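Putative esterase (Sulfolobus solfataricus P2, PDB 2RAU) is a putative esterase or lipase of the alpha/beta-hydrolase clan that binds calcium and probably hydrolyses ester bonds in lipid-like substrates. Local coordinates at residues A[69-74]-A[102-107]. Residues are numbered along the deposited sequence; the frame is centred on the assembly and turned at random.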
ATOM      1  N   ILE A  69       5.517   5.874   8.094  1.00 25.64           N
ATOM      2  CA  ILE A  69       4.580   6.941   7.771  1.00 26.26           C
ATOM      3  C   ILE A  69       5.367   8.195   7.392  1.00 24.18           C
ATOM      4  O   ILE A  69       5.110   9.307   7.870  1.00 27.22           O
ATOM      5  CB  ILE A  69       3.540   7.196   8.905  1.00 27.50           C
ATOM      6  CG1 ILE A  69       3.194   5.851   9.631  1.00 29.47           C
ATOM      7  CG2 ILE A  69       2.229   7.791   8.335  1.00 25.10           C
ATOM      8  CD1 ILE A  69       2.208   5.973  10.782  1.00 29.24           C
ATOM      9  N   SER A  70       6.344   7.961   6.516  1.00 26.28           N
ATOM     10  CA  SER A  70       7.257   8.969   6.051  1.00 26.06           C
ATOM     11  C   SER A  70       7.521   8.849   4.547  1.00 26.75           C
ATOM     12  O   SER A  70       7.181   7.818   3.919  1.00 25.06           O
ATOM     13  CB  SER A  70       8.533   8.863   6.889  1.00 25.98           C
ATOM     14  OG  SER A  70       9.271   7.651   6.720  1.00 25.54           O
ATOM     15  N   TRP A  71       8.050   9.935   3.968  1.00 26.25           N
ATOM     16  CA  TRP A  71       8.466  10.000   2.550  1.00 24.37           C
ATOM     17  C   TRP A  71       9.849  10.587   2.462  1.00 26.57           C
ATOM     18  O   TRP A  71      10.069  11.738   2.834  1.00 25.11           O
ATOM     19  CB  TRP A  71       7.504  10.897   1.787  1.00 27.93           C
ATOM     20  CG  TRP A  71       7.737  10.992   0.319  1.00 25.08           C
ATOM     21  CD1 TRP A  71       7.357  10.102  -0.641  1.00 26.22           C
ATOM     22  CD2 TRP A  71       8.393  12.063  -0.361  1.00 27.25           C
ATOM     23  NE1 TRP A  71       7.718  10.570  -1.873  1.00 25.92           N
ATOM     24  CE2 TRP A  71       8.400  11.747  -1.729  1.00 23.75           C
ATOM     25  CE3 TRP A  71       9.038  13.221   0.071  1.00 27.84           C
ATOM     26  CZ2 TRP A  71       8.972  12.588  -2.682  1.00 23.72           C
ATOM     27  CZ3 TRP A  71       9.589  14.055  -0.859  1.00 23.53           C
ATOM     28  CH2 TRP A  71       9.540  13.752  -2.225  1.00 24.32           C
ATOM     29  N   ASN A  72      10.816   9.776   2.050  1.00 25.86           N
ATOM     30  CA  ASN A  72      12.174  10.257   1.954  1.00 29.58           C
ATOM     31  C   ASN A  72      12.690  10.809   3.232  1.00 26.93           C
ATOM     32  O   ASN A  72      13.476  11.769   3.264  1.00 30.61           O
ATOM     33  CB  ASN A  72      12.300  11.272   0.794  1.00 29.38           C
ATOM     34  CG  ASN A  72      12.273  10.589  -0.562  1.00 32.32           C
ATOM     35  OD1 ASN A  72      12.982   9.595  -0.795  1.00 30.82           O
ATOM     36  ND2 ASN A  72      11.526  11.146  -1.482  1.00 33.11           N
ATOM     37  N   GLY A  73      12.324  10.138   4.318  1.00 27.21           N
ATOM     38  CA  GLY A  73      12.799  10.564   5.628  1.00 27.63           C
ATOM     39  C   GLY A  73      12.096  11.789   6.195  1.00 28.30           C
ATOM     40  O   GLY A  73      12.489  12.261   7.250  1.00 30.78           O
ATOM     41  N   VAL A  74      11.060  12.291   5.518  1.00 25.63           N
ATOM     42  CA  VAL A  74      10.230  13.373   6.040  1.00 25.86           C
ATOM     43  C   VAL A  74       9.141  12.730   6.891  1.00 28.73           C
ATOM     44  O   VAL A  74       8.348  11.954   6.383  1.00 25.61           O
ATOM     45  CB  VAL A  74       9.586  14.260   4.928  1.00 24.12           C
ATOM     46  CG1 VAL A  74       8.710  15.388   5.526  1.00 23.45           C
ATOM     47  CG2 VAL A  74      10.648  14.784   3.978  1.00 24.83           C
ATOM     48  N   ARG A 102       8.934   1.823  -7.866  1.00 23.02           N
ATOM     49  CA  ARG A 102       9.708   2.845  -8.585  1.00 25.30           C
ATOM     50  C   ARG A 102       9.169   4.265  -8.378  1.00 25.89           C
ATOM     51  O   ARG A 102       9.921   5.263  -8.478  1.00 24.04           O
ATOM     52  CB  ARG A 102       9.799   2.493 -10.075  1.00 23.64           C
ATOM     53  CG  ARG A 102      10.438   1.128 -10.334  1.00 25.47           C
ATOM     54  CD  ARG A 102      10.574   0.858 -11.786  1.00 23.79           C
ATOM     55  NE  ARG A 102      10.899  -0.541 -12.016  1.00 27.04           N
ATOM     56  CZ  ARG A 102      11.601  -1.010 -13.045  1.00 29.34           C
ATOM     57  NH1 ARG A 102      12.104  -0.225 -13.973  1.00 26.03           N
ATOM     58  NH2 ARG A 102      11.826  -2.299 -13.116  1.00 24.79           N
ATOM     59  N   THR A 103       7.872   4.349  -8.127  1.00 25.27           N
ATOM     60  CA  THR A 103       7.160   5.608  -7.812  1.00 24.61           C
ATOM     61  C   THR A 103       7.776   6.320  -6.610  1.00 25.26           C
ATOM     62  O   THR A 103       7.708   7.536  -6.497  1.00 25.51           O
ATOM     63  CB  THR A 103       5.659   5.332  -7.567  1.00 21.56           C
ATOM     64  OG1 THR A 103       5.553   4.218  -6.659  1.00 26.22           O
ATOM     65  CG2 THR A 103       4.938   5.116  -8.886  1.00 26.75           C
ATOM     66  N   HIS A 104       8.454   5.557  -5.743  1.00 24.34           N
ATOM     67  CA  HIS A 104       9.079   6.113  -4.592  1.00 26.88           C
ATOM     68  C   HIS A 104      10.387   6.861  -4.870  1.00 26.75           C
ATOM     69  O   HIS A 104      10.962   7.423  -3.944  1.00 25.77           O
ATOM     70  CB  HIS A 104       9.314   5.066  -3.531  1.00 24.95           C
ATOM     71  CG  HIS A 104       9.451   5.614  -2.155  1.00 25.69           C
ATOM     72  ND1 HIS A 104       8.560   6.533  -1.610  1.00 29.46           N
ATOM     73  CD2 HIS A 104      10.351   5.337  -1.176  1.00 30.65           C
ATOM     74  CE1 HIS A 104       8.936   6.804  -0.370  1.00 25.87           C
ATOM     75  NE2 HIS A 104      10.015   6.087  -0.082  1.00 27.23           N
ATOM     76  N   TYR A 105      10.790   6.912  -6.135  1.00 24.35           N
ATOM     77  CA  TYR A 105      12.028   7.576  -6.555  1.00 23.30           C
ATOM     78  C   TYR A 105      11.764   8.707  -7.551  1.00 24.10           C
ATOM     79  O   TYR A 105      12.713   9.381  -7.990  1.00 26.24           O
ATOM     80  CB  TYR A 105      13.012   6.536  -7.121  1.00 27.13           C
ATOM     81  CG  TYR A 105      13.475   5.657  -5.992  1.00 23.62           C
ATOM     82  CD1 TYR A 105      14.488   6.077  -5.186  1.00 34.81           C
ATOM     83  CD2 TYR A 105      12.823   4.459  -5.691  1.00 25.39           C
ATOM     84  CE1 TYR A 105      14.844   5.360  -4.105  1.00 34.55           C
ATOM     85  CE2 TYR A 105      13.161   3.747  -4.606  1.00 27.98           C
ATOM     86  CZ  TYR A 105      14.200   4.195  -3.827  1.00 27.75           C
ATOM     87  OH  TYR A 105      14.641   3.508  -2.728  1.00 35.94           O
ATOM     88  N   VAL A 106      10.492   8.994  -7.814  1.00 25.19           N
ATOM     89  CA  VAL A 106      10.113  10.090  -8.757  1.00 23.73           C
ATOM     90  C   VAL A 106      10.156  11.487  -8.056  1.00 23.69           C
ATOM     91  O   VAL A 106       9.534  11.690  -7.014  1.00 26.48           O
ATOM     92  CB  VAL A 106       8.708   9.799  -9.363  1.00 25.20           C
ATOM     93  CG1 VAL A 106       8.212  10.980 -10.319  1.00 23.44           C
ATOM     94  CG2 VAL A 106       8.708   8.453 -10.095  1.00 25.29           C
ATOM     95  N   PRO A 107      10.918  12.457  -8.616  1.00 24.72           N
ATOM     96  CA  PRO A 107      10.883  13.765  -8.009  1.00 25.51           C
ATOM     97  C   PRO A 107       9.497  14.419  -8.122  1.00 26.14           C
ATOM     98  O   PRO A 107       8.798  14.270  -9.121  1.00 25.80           O
ATOM     99  CB  PRO A 107      11.888  14.578  -8.822  1.00 24.79           C
ATOM    100  CG  PRO A 107      12.644  13.595  -9.610  1.00 24.92           C
ATOM    101  CD  PRO A 107      11.750  12.442  -9.816  1.00 22.65           C
TER
HETATM  102  O   HOH W   1       8.553   9.946  -4.992  1.00 18.11           O
HETATM  103  O   HOH W   2      11.043   9.983  -3.993  1.00 22.86           O
HETATM  104  O   HOH W   3      13.059   7.285  -1.803  1.00 37.31           O
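W71 and H104 touch directly beside three bridging waters, CD1 of W71 lying 3.7 Å from CE1 of H104. Their planes stand at 84° with the indole five-membered ring centred 5.3 Å from the imidazole, an oblique pairing in which the two side chains run past each other in opposite directions. Each ring swings out opposite its own backbone N (chi1 -176° in W71, -157° in H104), bringing the two together. The waters add indirect links between the segments. One molecule accepts from NE1 of W71 and lies within hydrogen-bonding distance of the T103 and V106 carbonyl oxygens. A second takes the N72 amide, ND2 to water 2.8 Å, and donates to H104 O, where a third, itself bonded to N72 OD1, also donates. N72 ND2 sits 3.0 Å above the W71 ring plane, displaced toward its rim. Acidic residues fix the imidazole through both nitrogens: D273 binds ND1 and E64 binds NE2. E64 also receives the backbone N-H groups of N72 and G73, so one carboxylate positions both sides. Residues 71-74 form a type I' beta turn closing a two-stranded hairpin, here docked onto the 3-10 turn that follows strand 94-100 of the central alpha/beta-hydrolase sheet.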